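PDB 6SMO: PKS_KS domain-containing protein, which probably acts as a 3-oxoacyl-[acyl-carrier-protein] synthase of the thiolase-like superfamily and here holds a 3,5,7,9,11-pentaoxo-dodecanal chain in its pocket. Local coordinates for residues L34-P39 against E378-C383; H281-L286 against E385-Y390; A309-M314 against H432-M437; A346-L351 against D403-Y408. One frame throughout, in Å; residues are numbered along the deposited sequence.

Interaction 1 (L34-P39 against E378-C383); sequences LGVVAP and ESVALC
L34, whose side chain lies against V380 and C383, gives its backbone N-H to D110 OD2, and the same carboxylate oxygen also takes part in a weak hydrogen bond with Y283 OH. Across to the helix, by contrast, the contact is apolar. The two L34 methyls reach V380 and C383, residues one turn apart on the helix: CD1 sits 3.7 Å from V380 O and equally near C383 CB, while CD2 is 3.9 Å from C383 CB. A chi1 of -64° turns L34 CG toward the helix, from where both methyls reach C383. V380 lies against all three strand residues. Its CG1 touches L34 CB and meets V36 CB at 3.9 Å, the two valines crossing obliquely, and its CG2 rests 3.9 Å from G35 O. Strand 34-37 and helix 378-383 run 133° apart, their axes approaching to 8.7 Å. L267 of the adjacent strand 263-271 packs on L34, V380 and C383 alike, whereas S379, L382 and C383 touch strand 431-438. Helix 372-388 is thus held between strands of both halves of the molecule, as expected for a central-layer helix of the five-layered alpha-beta-alpha-beta-alpha thiolase fold.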
loop_
_atom_site.group_PDB
_atom_site.type_symbol
_atom_site.label_atom_id
_atom_site.label_comp_id
_atom_site.label_asym_id
_atom_site.label_seq_id
_atom_site.Cartn_x
_atom_site.Cartn_y
_atom_site.Cartn_z
ATOM N N LEU B 34 -23.165 -3.384 -3.449
ATOM C CA LEU B 34 -22.463 -2.086 -3.259
ATOM C C LEU B 34 -22.774 -1.534 -1.865
ATOM O O LEU B 34 -23.952 -1.579 -1.457
ATOM C CB LEU B 34 -22.918 -1.094 -4.334
ATOM C CG LEU B 34 -22.580 -1.462 -5.778
ATOM C CD1 LEU B 34 -23.195 -0.457 -6.738
ATOM C CD2 LEU B 34 -21.076 -1.543 -5.990
ATOM N N GLY B 35 -21.746 -1.033 -1.176
ATOM C CA GLY B 35 -21.857 -0.292 0.095
ATOM C C GLY B 35 -20.870 0.859 0.122
ATOM O O GLY B 35 -19.688 0.623 -0.204
ATOM N N VAL B 36 -21.328 2.063 0.479
ATOM C CA VAL B 36 -20.507 3.309 0.414
ATOM C C VAL B 36 -20.842 4.218 1.604
ATOM O O VAL B 36 -22.038 4.378 1.919
ATOM C CB VAL B 36 -20.697 4.032 -0.935
ATOM C CG1 VAL B 36 -22.152 4.395 -1.200
ATOM C CG2 VAL B 36 -19.805 5.258 -1.054
ATOM N N VAL B 37 -19.800 4.762 2.238
ATOM C CA VAL B 37 -19.856 5.893 3.211
ATOM C C VAL B 37 -18.999 7.023 2.629
ATOM O O VAL B 37 -17.764 6.936 2.747
ATOM C CB VAL B 37 -19.361 5.468 4.609
ATOM C CG1 VAL B 37 -19.397 6.621 5.602
ATOM C CG2 VAL B 37 -20.138 4.277 5.147
ATOM N N ALA B 38 -19.631 8.020 2.003
ATOM C CA ALA B 38 -18.958 9.118 1.268
ATOM C C ALA B 38 -19.482 10.470 1.744
ATOM O O ALA B 38 -20.575 10.553 2.301
ATOM C CB ALA B 38 -19.165 8.941 -0.217
ATOM N N PRO B 39 -18.709 11.567 1.554
ATOM C CA PRO B 39 -19.177 12.916 1.880
ATOM C C PRO B 39 -20.401 13.359 1.062
ATOM O O PRO B 39 -21.154 14.179 1.553
ATOM C CB PRO B 39 -17.973 13.815 1.550
ATOM C CG PRO B 39 -16.787 12.878 1.591
ATOM C CD PRO B 39 -17.324 11.567 1.059
ATOM N N GLU B 378 -15.417 5.636 -6.063
ATOM C CA GLU B 378 -15.571 5.876 -7.525
ATOM C C GLU B 378 -15.947 4.567 -8.231
ATOM O O GLU B 378 -16.691 4.634 -9.226
ATOM C CB GLU B 378 -14.287 6.457 -8.120
ATOM C CG GLU B 378 -14.054 7.913 -7.766
ATOM C CD GLU B 378 -12.640 8.408 -8.017
ATOM O OE1 GLU B 378 -12.054 8.032 -9.053
ATOM O OE2 GLU B 378 -12.122 9.168 -7.171
ATOM N N SER B 379 -15.439 3.429 -7.743
ATOM C CA SER B 379 -15.759 2.065 -8.247
ATOM C C SER B 379 -17.220 1.715 -7.934
ATOM O O SER B 379 -17.855 1.053 -8.778
ATOM C CB SER B 379 -14.813 1.025 -7.693
ATOM O OG SER B 379 -13.580 1.035 -8.399
ATOM N N VAL B 380 -17.728 2.133 -6.768
ATOM C CA VAL B 380 -19.164 1.981 -6.377
ATOM C C VAL B 380 -20.011 2.858 -7.307
ATOM O O VAL B 380 -21.027 2.357 -7.827
ATOM C CB VAL B 380 -19.401 2.330 -4.892
ATOM C CG1 VAL B 380 -20.878 2.503 -4.572
ATOM C CG2 VAL B 380 -18.780 1.295 -3.965
ATOM N N ALA B 381 -19.600 4.116 -7.501
ATOM C CA ALA B 381 -20.258 5.109 -8.384
ATOM C C ALA B 381 -20.269 4.597 -9.829
ATOM O O ALA B 381 -21.302 4.758 -10.507
ATOM C CB ALA B 381 -19.552 6.440 -8.282
ATOM N N LEU B 382 -19.156 4.003 -10.272
ATOM C CA LEU B 382 -18.975 3.439 -11.637
ATOM C C LEU B 382 -19.997 2.321 -11.879
ATOM O O LEU B 382 -20.582 2.285 -12.980
ATOM C CB LEU B 382 -17.539 2.922 -11.776
ATOM C CG LEU B 382 -17.222 2.152 -13.058
ATOM C CD1 LEU B 382 -17.609 2.949 -14.293
ATOM C CD2 LEU B 382 -15.747 1.787 -13.113
ATOM N N CYS B 383 -20.194 1.441 -10.892
ATOM C CA CYS B 383 -21.143 0.295 -10.951
ATOM C C CYS B 383 -22.581 0.815 -11.078
ATOM O O CYS B 383 -23.341 0.238 -11.878
ATOM C CB CYS B 383 -20.997 -0.607 -9.731
ATOM S SG CYS B 383 -19.410 -1.483 -9.682
#

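Interaction 2 (H281-L286 against E385-Y390); sequences HIYAEL and EIEKQY
H281 and E387 meet tip to tip: NE2 donates to E387 OE1 at 2.9 Å, with an N-H...O angle of only 139°, so the bond is weak. The oxygen lies at the imidazole edge, near the ring plane, while the carboxylate plane is turned 86° from it. Just inward, E387 CG comes to 3.6 Å from Y283 CD1, and the glutamate stem therefore packs on the tyrosine before its head turns to the histidine; the bend is at chi2, -87°, which places CD. The third touch is apolar, with A284 CB 4.0 Å from I386 CD1 and 4.1 Å from I386 CG2. Behind these, H281 CE1 stands 3.8 Å above the Y283 ring plane, over its centre. Backbone bonds from Y283 and A284 to V31 tie this piece to strand 29-37, and I386 also leans on M437 and A439. H281 is solvent-exposed, and both it and E387 touch a crystal neighbour, which may influence their pose. The contact thus joins a buried aliphatic floor to a surface polar pair; E387 would be expected to favour a protonated H281, but the bond is weak and lies at the surface, where solvent would probably screen it.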
loop_
_atom_site.group_PDB
_atom_site.type_symbol
_atom_site.label_atom_id
_atom_site.label_comp_id
_atom_site.label_asym_id
_atom_site.label_seq_id
_atom_site.Cartn_x
_atom_site.Cartn_y
_atom_site.Cartn_z
ATOM N N HIS B 281 -28.743 -10.148 -8.224
ATOM C CA HIS B 281 -28.735 -8.956 -9.112
ATOM C C HIS B 281 -27.284 -8.576 -9.426
ATOM O O HIS B 281 -26.489 -8.467 -8.472
ATOM C CB HIS B 281 -29.498 -7.787 -8.476
ATOM C CG HIS B 281 -29.322 -6.501 -9.213
ATOM N ND1 HIS B 281 -28.428 -5.531 -8.801
ATOM C CD2 HIS B 281 -29.899 -6.033 -10.340
ATOM C CE1 HIS B 281 -28.472 -4.515 -9.638
ATOM N NE2 HIS B 281 -29.367 -4.798 -10.591
ATOM N N ILE B 282 -26.966 -8.376 -10.708
ATOM C CA ILE B 282 -25.595 -8.054 -11.208
ATOM C C ILE B 282 -25.559 -6.584 -11.640
ATOM O O ILE B 282 -26.316 -6.217 -12.561
ATOM C CB ILE B 282 -25.198 -9.005 -12.357
ATOM C CG1 ILE B 282 -25.195 -10.468 -11.906
ATOM C CG2 ILE B 282 -23.859 -8.602 -12.957
ATOM C CD1 ILE B 282 -25.300 -11.462 -13.039
ATOM N N TYR B 283 -24.702 -5.782 -10.999
ATOM C CA TYR B 283 -24.471 -4.349 -11.322
ATOM C C TYR B 283 -23.668 -4.250 -12.624
ATOM O O TYR B 283 -24.144 -3.607 -13.580
ATOM C CB TYR B 283 -23.755 -3.636 -10.170
ATOM C CG TYR B 283 -24.650 -3.261 -9.015
ATOM C CD1 TYR B 283 -25.259 -2.017 -8.961
ATOM C CD2 TYR B 283 -24.893 -4.146 -7.977
ATOM C CE1 TYR B 283 -26.088 -1.662 -7.909
ATOM C CE2 TYR B 283 -25.716 -3.805 -6.914
ATOM C CZ TYR B 283 -26.314 -2.557 -6.879
ATOM O OH TYR B 283 -27.128 -2.205 -5.842
ATOM N N ALA B 284 -22.489 -4.877 -12.651
ATOM C CA ALA B 284 -21.544 -4.856 -13.792
ATOM C C ALA B 284 -20.536 -6.005 -13.669
ATOM O O ALA B 284 -20.387 -6.557 -12.560
ATOM C CB ALA B 284 -20.846 -3.519 -13.846
ATOM N N GLU B 285 -19.879 -6.343 -14.782
ATOM C CA GLU B 285 -18.795 -7.358 -14.862
ATOM C C GLU B 285 -17.446 -6.650 -14.696
ATOM O O GLU B 285 -17.188 -5.700 -15.460
ATOM C CB GLU B 285 -18.863 -8.101 -16.199
ATOM C CG GLU B 285 -17.906 -9.277 -16.301
ATOM C CD GLU B 285 -17.699 -9.806 -17.710
ATOM O OE1 GLU B 285 -18.639 -9.706 -18.526
ATOM O OE2 GLU B 285 -16.596 -10.314 -17.991
ATOM N N LEU B 286 -16.634 -7.090 -13.729
ATOM C CA LEU B 286 -15.226 -6.646 -13.543
ATOM C C LEU B 286 -14.339 -7.520 -14.439
ATOM O O LEU B 286 -13.962 -8.626 -14.007
ATOM C CB LEU B 286 -14.853 -6.757 -12.059
ATOM C CG LEU B 286 -13.763 -5.801 -11.572
ATOM C CD1 LEU B 286 -13.896 -5.541 -10.079
ATOM C CD2 LEU B 286 -12.375 -6.335 -11.895
ATOM N N GLU B 385 -23.420 3.825 -12.276
ATOM C CA GLU B 385 -23.452 4.548 -13.578
ATOM C C GLU B 385 -23.805 3.571 -14.708
ATOM O O GLU B 385 -24.666 3.923 -15.538
ATOM C CB GLU B 385 -22.112 5.232 -13.858
ATOM C CG GLU B 385 -21.956 6.573 -13.167
ATOM C CD GLU B 385 -20.602 7.226 -13.381
ATOM O OE1 GLU B 385 -19.584 6.593 -13.043
ATOM O OE2 GLU B 385 -20.565 8.361 -13.895
ATOM N N ILE B 386 -23.161 2.398 -14.737
ATOM C CA ILE B 386 -23.368 1.342 -15.774
ATOM C C ILE B 386 -24.783 0.769 -15.626
ATOM O O ILE B 386 -25.452 0.581 -16.664
ATOM C CB ILE B 386 -22.282 0.249 -15.678
ATOM C CG1 ILE B 386 -20.907 0.795 -16.078
ATOM C CG2 ILE B 386 -22.661 -0.975 -16.502
ATOM C CD1 ILE B 386 -19.746 -0.074 -15.653
ATOM N N GLU B 387 -25.209 0.499 -14.388
ATOM C CA GLU B 387 -26.557 -0.040 -14.050
ATOM C C GLU B 387 -27.644 0.895 -14.588
ATOM O O GLU B 387 -28.541 0.406 -15.304
ATOM C CB GLU B 387 -26.716 -0.211 -12.537
ATOM C CG GLU B 387 -26.938 -1.650 -12.109
ATOM C CD GLU B 387 -28.389 -2.097 -12.132
ATOM O OE1 GLU B 387 -28.685 -3.102 -12.810
ATOM O OE2 GLU B 387 -29.217 -1.444 -11.467
ATOM N N LYS B 388 -27.554 2.187 -14.258
ATOM C CA LYS B 388 -28.617 3.199 -14.510
ATOM C C LYS B 388 -28.375 3.916 -15.846
ATOM O O LYS B 388 -29.182 4.808 -16.179
ATOM C CB LYS B 388 -28.681 4.174 -13.330
ATOM C CG LYS B 388 -29.212 3.568 -12.036
ATOM C CD LYS B 388 -28.884 4.375 -10.798
ATOM C CE LYS B 388 -29.365 3.720 -9.519
ATOM N NZ LYS B 388 -30.819 3.923 -9.307
ATOM N N GLN B 389 -27.327 3.532 -16.589
ATOM C CA GLN B 389 -26.965 4.100 -17.918
ATOM C C GLN B 389 -26.949 5.632 -17.832
ATOM O O GLN B 389 -27.464 6.288 -18.761
ATOM C CB GLN B 389 -27.940 3.611 -18.993
ATOM C CG GLN B 389 -27.902 2.107 -19.227
ATOM C CD GLN B 389 -26.690 1.665 -20.011
ATOM O OE1 GLN B 389 -25.567 1.657 -19.509
ATOM N NE2 GLN B 389 -26.911 1.278 -21.257
ATOM N N TYR B 390 -26.384 6.171 -16.747
ATOM C CA TYR B 390 -26.219 7.625 -16.488
ATOM C C TYR B 390 -24.749 7.902 -16.159
ATOM O O TYR B 390 -24.076 7.005 -15.613
ATOM C CB TYR B 390 -27.138 8.087 -15.354
ATOM C CG TYR B 390 -27.189 9.581 -15.158
ATOM C CD1 TYR B 390 -28.103 10.361 -15.849
ATOM C CD2 TYR B 390 -26.321 10.220 -14.287
ATOM C CE1 TYR B 390 -28.157 11.736 -15.678
ATOM C CE2 TYR B 390 -26.359 11.594 -14.105
ATOM C CZ TYR B 390 -27.282 12.355 -14.803
ATOM O OH TYR B 390 -27.328 13.708 -14.628
#

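Interaction 3 (A309-M314 against H432-M437); sequences ARCIDM and HSVIVM
H432 meets C311 first, through its backbone: C311 SG lies 3.6 Å from H432 O, and the two CB atoms are 4.3 Å apart. The carbonyl oxygen itself is hydrogen-bonded to S291 OG, and the imidazole is taken up at both nitrogens, NE2 by N294 OD1 and ND1 by S426 OG, which fixes the turn of the ring. At S433 the backbone alone faces the helix, CA being 4.0 Å from C311 SG; its hydroxyl, on the far side, bonds D196 and S291. V434 then supplies the main apolar touch. Its CG2 sits between two helix side chains, 3.7 Å from C311 SG and 3.9 Å from I312 CG1. The cysteine reaches this far along the strand with SG anti to its backbone N (chi1 -164°). I435 and M437 serve the reverse face of the sheet, packing on helix 372-388. Helix 309-314 runs at 31° to strand 432-437, axes 7.8 Å apart at closest. With one helix on each face of strand 431-438, the arrangement is that of an outer layer, a sheet and a central layer in the thiolase fold.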
loop_
_atom_site.group_PDB
_atom_site.type_symbol
_atom_site.label_atom_id
_atom_site.label_comp_id
_atom_site.label_asym_id
_atom_site.label_seq_id
_atom_site.Cartn_x
_atom_site.Cartn_y
_atom_site.Cartn_z
ATOM N N ALA B 309 -0.710 4.987 -19.846
ATOM C CA ALA B 309 -1.161 4.532 -21.183
ATOM C C ALA B 309 -0.871 3.035 -21.352
ATOM O O ALA B 309 -1.729 2.333 -21.924
ATOM C CB ALA B 309 -0.497 5.347 -22.266
ATOM N N ARG B 310 0.289 2.571 -20.875
ATOM C CA ARG B 310 0.710 1.143 -20.944
ATOM C C ARG B 310 -0.175 0.310 -20.007
ATOM O O ARG B 310 -0.508 -0.831 -20.379
ATOM C CB ARG B 310 2.193 0.981 -20.591
ATOM C CG ARG B 310 2.834 -0.256 -21.205
ATOM C CD ARG B 310 4.311 -0.412 -20.890
ATOM N NE ARG B 310 4.555 -1.324 -19.777
ATOM C CZ ARG B 310 4.734 -0.970 -18.504
ATOM N NH1 ARG B 310 4.950 -1.902 -17.590
ATOM N NH2 ARG B 310 4.703 0.302 -18.140
ATOM N N CYS B 311 -0.541 0.867 -18.846
ATOM C CA CYS B 311 -1.396 0.220 -17.811
ATOM C C CYS B 311 -2.811 -0.006 -18.363
ATOM O O CYS B 311 -3.368 -1.094 -18.116
ATOM C CB CYS B 311 -1.460 1.060 -16.541
ATOM S SG CYS B 311 -2.095 0.147 -15.110
ATOM N N ILE B 312 -3.363 0.986 -19.072
ATOM C CA ILE B 312 -4.696 0.911 -19.746
ATOM C C ILE B 312 -4.649 -0.204 -20.799
ATOM O O ILE B 312 -5.626 -0.975 -20.886
ATOM C CB ILE B 312 -5.092 2.267 -20.371
ATOM C CG1 ILE B 312 -5.293 3.355 -19.312
ATOM C CG2 ILE B 312 -6.327 2.119 -21.248
ATOM C CD1 ILE B 312 -5.174 4.764 -19.848
ATOM N N ASP B 313 -3.555 -0.272 -21.565
ATOM C CA ASP B 313 -3.352 -1.240 -22.677
ATOM C C ASP B 313 -3.331 -2.668 -22.119
ATOM O O ASP B 313 -3.977 -3.545 -22.727
ATOM C CB ASP B 313 -2.068 -0.931 -23.452
ATOM C CG ASP B 313 -1.957 -1.673 -24.774
ATOM O OD1 ASP B 313 -2.885 -1.543 -25.597
ATOM O OD2 ASP B 313 -0.947 -2.380 -24.966
ATOM N N MET B 314 -2.620 -2.891 -21.007
ATOM C CA MET B 314 -2.442 -4.232 -20.384
ATOM C C MET B 314 -3.745 -4.670 -19.701
ATOM O O MET B 314 -4.001 -5.889 -19.668
ATOM C CB MET B 314 -1.298 -4.231 -19.364
ATOM C CG MET B 314 0.077 -4.169 -20.007
ATOM S SD MET B 314 1.362 -4.973 -19.018
ATOM C CE MET B 314 1.337 -3.950 -17.547
ATOM N N HIS B 432 0.466 3.246 -10.997
ATOM C CA HIS B 432 -0.755 3.365 -11.838
ATOM C C HIS B 432 -1.528 2.044 -11.777
ATOM O O HIS B 432 -0.880 0.982 -11.848
ATOM C CB HIS B 432 -0.396 3.734 -13.283
ATOM C CG HIS B 432 0.211 5.089 -13.427
ATOM N ND1 HIS B 432 -0.512 6.246 -13.212
ATOM C CD2 HIS B 432 1.457 5.478 -13.770
ATOM C CE1 HIS B 432 0.266 7.291 -13.411
ATOM N NE2 HIS B 432 1.477 6.846 -13.753
ATOM N N SER B 433 -2.856 2.115 -11.650
ATOM C CA SER B 433 -3.769 0.944 -11.579
ATOM C C SER B 433 -5.036 1.226 -12.392
ATOM O O SER B 433 -5.613 2.320 -12.230
ATOM C CB SER B 433 -4.092 0.597 -10.150
ATOM O OG SER B 433 -2.950 0.068 -9.490
ATOM N N VAL B 434 -5.433 0.270 -13.238
ATOM C CA VAL B 434 -6.623 0.353 -14.136
ATOM C C VAL B 434 -7.431 -0.942 -13.993
ATOM O O VAL B 434 -6.811 -2.024 -13.979
ATOM C CB VAL B 434 -6.201 0.594 -15.600
ATOM C CG1 VAL B 434 -7.398 0.662 -16.539
ATOM C CG2 VAL B 434 -5.346 1.845 -15.743
ATOM N N ILE B 435 -8.758 -0.825 -13.878
ATOM C CA ILE B 435 -9.721 -1.963 -13.990
ATOM C C ILE B 435 -10.682 -1.662 -15.144
ATOM O O ILE B 435 -11.053 -0.484 -15.316
ATOM C CB ILE B 435 -10.473 -2.227 -12.667
ATOM C CG1 ILE B 435 -11.151 -0.971 -12.115
ATOM C CG2 ILE B 435 -9.547 -2.857 -11.639
ATOM C CD1 ILE B 435 -12.269 -1.255 -11.141
ATOM N N VAL B 436 -11.047 -2.691 -15.911
ATOM C CA VAL B 436 -12.018 -2.606 -17.041
ATOM C C VAL B 436 -13.345 -3.204 -16.567
ATOM O O VAL B 436 -13.379 -4.421 -16.302
ATOM C CB VAL B 436 -11.489 -3.325 -18.298
ATOM C CG1 VAL B 436 -12.477 -3.250 -19.452
ATOM C CG2 VAL B 436 -10.131 -2.789 -18.723
ATOM N N MET B 437 -14.384 -2.372 -16.451
ATOM C CA MET B 437 -15.762 -2.801 -16.100
ATOM C C MET B 437 -16.616 -2.836 -17.371
ATOM O O MET B 437 -16.291 -2.108 -18.329
ATOM C CB MET B 437 -16.393 -1.859 -15.071
ATOM C CG MET B 437 -15.777 -1.992 -13.694
ATOM S SD MET B 437 -16.912 -1.494 -12.382
ATOM C CE MET B 437 -15.973 -1.982 -10.937
#

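Interaction 4 (A346-L351 against D403-Y408); sequences AIKFVL and DCDLDY
K348 CG swings beside its backbone N (chi1 -86°), and from there the chain runs out fully extended to NZ (chi4 -171°), bringing the ammonium to D405. On the loop side, D405 holds CG between its backbone N and carbonyl carbon, chi1 61°, which puts CG on the side of K348 NZ. The two side chains cross at about a right angle. NZ is 2.8 Å from D405 OD1, a salt bridge that uses the syn lone pair of that oxygen, while OD2 stays farther from NZ, at 3.6 Å, so the ammonium sits against one oxygen rather than straddling both. Beside this polar pair L406 offers its two methyls to the helix: CD2 approaches K348 CG and CD1 approaches I347 CG2, each at 4.4 Å. The aliphatic root of the lysine thus belongs to the apolar layer and its tip to the partly exposed rim. Y408 ties the loop to the same helix through a hydrogen bond between its OH and S344 OG, and its ring stacks with F251. I360 of the short edge strand 360-361 touches both I347 and L406 and shares a backbone bond with D407. The loop between strands 390-391 and 414-415 is in this way laid against helix 337-350 and the edge of the mixed sheet at strand 360-361.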
loop_
_atom_site.group_PDB
_atom_site.type_symbol
_atom_site.label_atom_id
_atom_site.label_comp_id
_atom_site.label_asym_id
_atom_site.label_seq_id
_atom_site.Cartn_x
_atom_site.Cartn_y
_atom_site.Cartn_z
ATOM N N ALA B 346 -2.519 10.419 -21.486
ATOM C CA ALA B 346 -2.523 8.938 -21.398
ATOM C C ALA B 346 -3.670 8.370 -22.245
ATOM O O ALA B 346 -3.416 7.432 -23.027
ATOM C CB ALA B 346 -2.626 8.493 -19.960
ATOM N N ILE B 347 -4.877 8.928 -22.097
ATOM C CA ILE B 347 -6.102 8.533 -22.860
ATOM C C ILE B 347 -5.889 8.866 -24.344
ATOM O O ILE B 347 -6.321 8.062 -25.193
ATOM C CB ILE B 347 -7.360 9.216 -22.280
ATOM C CG1 ILE B 347 -7.652 8.738 -20.854
ATOM C CG2 ILE B 347 -8.565 9.015 -23.187
ATOM C CD1 ILE B 347 -8.522 9.679 -20.053
ATOM N N LYS B 348 -5.247 10.004 -24.634
ATOM C CA LYS B 348 -4.927 10.471 -26.012
ATOM C C LYS B 348 -3.967 9.492 -26.700
ATOM O O LYS B 348 -4.053 9.366 -27.933
ATOM C CB LYS B 348 -4.309 11.873 -25.992
ATOM C CG LYS B 348 -5.307 13.023 -25.986
ATOM C CD LYS B 348 -4.643 14.380 -26.051
ATOM C CE LYS B 348 -5.610 15.502 -26.357
ATOM N NZ LYS B 348 -4.897 16.775 -26.615
ATOM N N PHE B 349 -3.078 8.839 -25.942
ATOM C CA PHE B 349 -2.029 7.932 -26.480
ATOM C C PHE B 349 -2.647 6.583 -26.876
ATOM O O PHE B 349 -2.300 6.069 -27.958
ATOM C CB PHE B 349 -0.889 7.742 -25.476
ATOM C CG PHE B 349 0.365 7.169 -26.086
ATOM C CD1 PHE B 349 1.242 7.981 -26.788
ATOM C CD2 PHE B 349 0.658 5.818 -25.978
ATOM C CE1 PHE B 349 2.392 7.457 -27.359
ATOM C CE2 PHE B 349 1.809 5.295 -26.549
ATOM C CZ PHE B 349 2.674 6.114 -27.238
ATOM N N VAL B 350 -3.525 6.032 -26.030
ATOM C CA VAL B 350 -4.157 4.691 -26.228
ATOM C C VAL B 350 -5.210 4.796 -27.339
ATOM O O VAL B 350 -5.041 4.121 -28.373
ATOM C CB VAL B 350 -4.766 4.144 -24.921
ATOM C CG1 VAL B 350 -5.462 2.806 -25.131
ATOM C CG2 VAL B 350 -3.726 4.024 -23.817
ATOM N N LEU B 351 -6.251 5.609 -27.127
ATOM C CA LEU B 351 -7.415 5.737 -28.049
ATOM C C LEU B 351 -6.987 6.477 -29.322
ATOM O O LEU B 351 -7.357 6.015 -30.420
ATOM C CB LEU B 351 -8.566 6.468 -27.344
ATOM C CG LEU B 351 -9.468 5.612 -26.452
ATOM C CD1 LEU B 351 -10.206 4.555 -27.262
ATOM C CD2 LEU B 351 -8.683 4.965 -25.322
ATOM N N ASP B 403 -4.528 22.488 -22.559
ATOM C CA ASP B 403 -3.821 21.176 -22.536
ATOM C C ASP B 403 -4.843 20.049 -22.340
ATOM O O ASP B 403 -4.774 19.056 -23.094
ATOM C CB ASP B 403 -2.742 21.138 -21.451
ATOM C CG ASP B 403 -1.617 22.139 -21.660
ATOM O OD1 ASP B 403 -1.315 22.449 -22.830
ATOM O OD2 ASP B 403 -1.052 22.600 -20.648
ATOM N N CYS B 404 -5.738 20.195 -21.358
ATOM C CA CYS B 404 -6.871 19.269 -21.078
ATOM C C CYS B 404 -8.067 19.654 -21.958
ATOM O O CYS B 404 -8.875 20.497 -21.517
ATOM C CB CYS B 404 -7.261 19.309 -19.603
ATOM S SG CYS B 404 -5.919 18.835 -18.482
ATOM N N ASP B 405 -8.172 19.059 -23.153
ATOM C CA ASP B 405 -9.164 19.441 -24.197
ATOM C C ASP B 405 -9.993 18.219 -24.620
ATOM O O ASP B 405 -10.357 18.142 -25.811
ATOM C CB ASP B 405 -8.468 20.103 -25.392
ATOM C CG ASP B 405 -7.461 19.214 -26.104
ATOM O OD1 ASP B 405 -6.886 18.327 -25.439
ATOM O OD2 ASP B 405 -7.261 19.414 -27.318
ATOM N N LEU B 406 -10.295 17.315 -23.682
ATOM C CA LEU B 406 -11.227 16.170 -23.885
ATOM C C LEU B 406 -12.595 16.537 -23.295
ATOM O O LEU B 406 -12.696 17.598 -22.651
ATOM C CB LEU B 406 -10.657 14.915 -23.215
ATOM C CG LEU B 406 -9.334 14.398 -23.782
ATOM C CD1 LEU B 406 -8.679 13.417 -22.821
ATOM C CD2 LEU B 406 -9.537 13.752 -25.143
ATOM N N ASP B 407 -13.605 15.690 -23.517
ATOM C CA ASP B 407 -14.972 15.843 -22.949
ATOM C C ASP B 407 -14.932 15.403 -21.481
ATOM O O ASP B 407 -14.721 14.200 -21.237
ATOM C CB ASP B 407 -15.999 15.045 -23.760
ATOM C CG ASP B 407 -17.439 15.209 -23.300
ATOM O OD1 ASP B 407 -17.672 15.962 -22.331
ATOM O OD2 ASP B 407 -18.322 14.581 -23.919
ATOM N N TYR B 408 -15.122 16.342 -20.547
ATOM C CA TYR B 408 -15.034 16.112 -19.080
ATOM C C TYR B 408 -16.418 16.216 -18.423
ATOM O O TYR B 408 -16.479 16.154 -17.176
ATOM C CB TYR B 408 -14.033 17.079 -18.445
ATOM C CG TYR B 408 -12.631 16.941 -18.981
ATOM C CD1 TYR B 408 -11.934 15.749 -18.857
ATOM C CD2 TYR B 408 -12.001 17.995 -19.622
ATOM C CE1 TYR B 408 -10.649 15.607 -19.357
ATOM C CE2 TYR B 408 -10.717 17.871 -20.124
ATOM C CZ TYR B 408 -10.036 16.674 -19.990
ATOM O OH TYR B 408 -8.770 16.546 -20.483
#

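In the fold
Interactions 1 and 2 use successive turns of helix 372-388, with centres 12 Å apart, and join where Y283 packs on L34 with its ring and on C383 with its CB. M437 links both to interaction 3: its SD is 3.6 Å from L382 CD2, and its CB 3.8 Å from I386 CD1. Interaction 4, nested within the chain loop that interaction 3 closes, touches it through neighbouring helices, A309 CB lying 3.9 Å from F349 CD2; from interaction 1 it is about 12 Å away between nearest atoms. The H432 side chain is about 11 Å from the bound polyketide chain. Pocket residues H369 and L371 lie just before helix 372-388, G427 and F428 before strand 431-438.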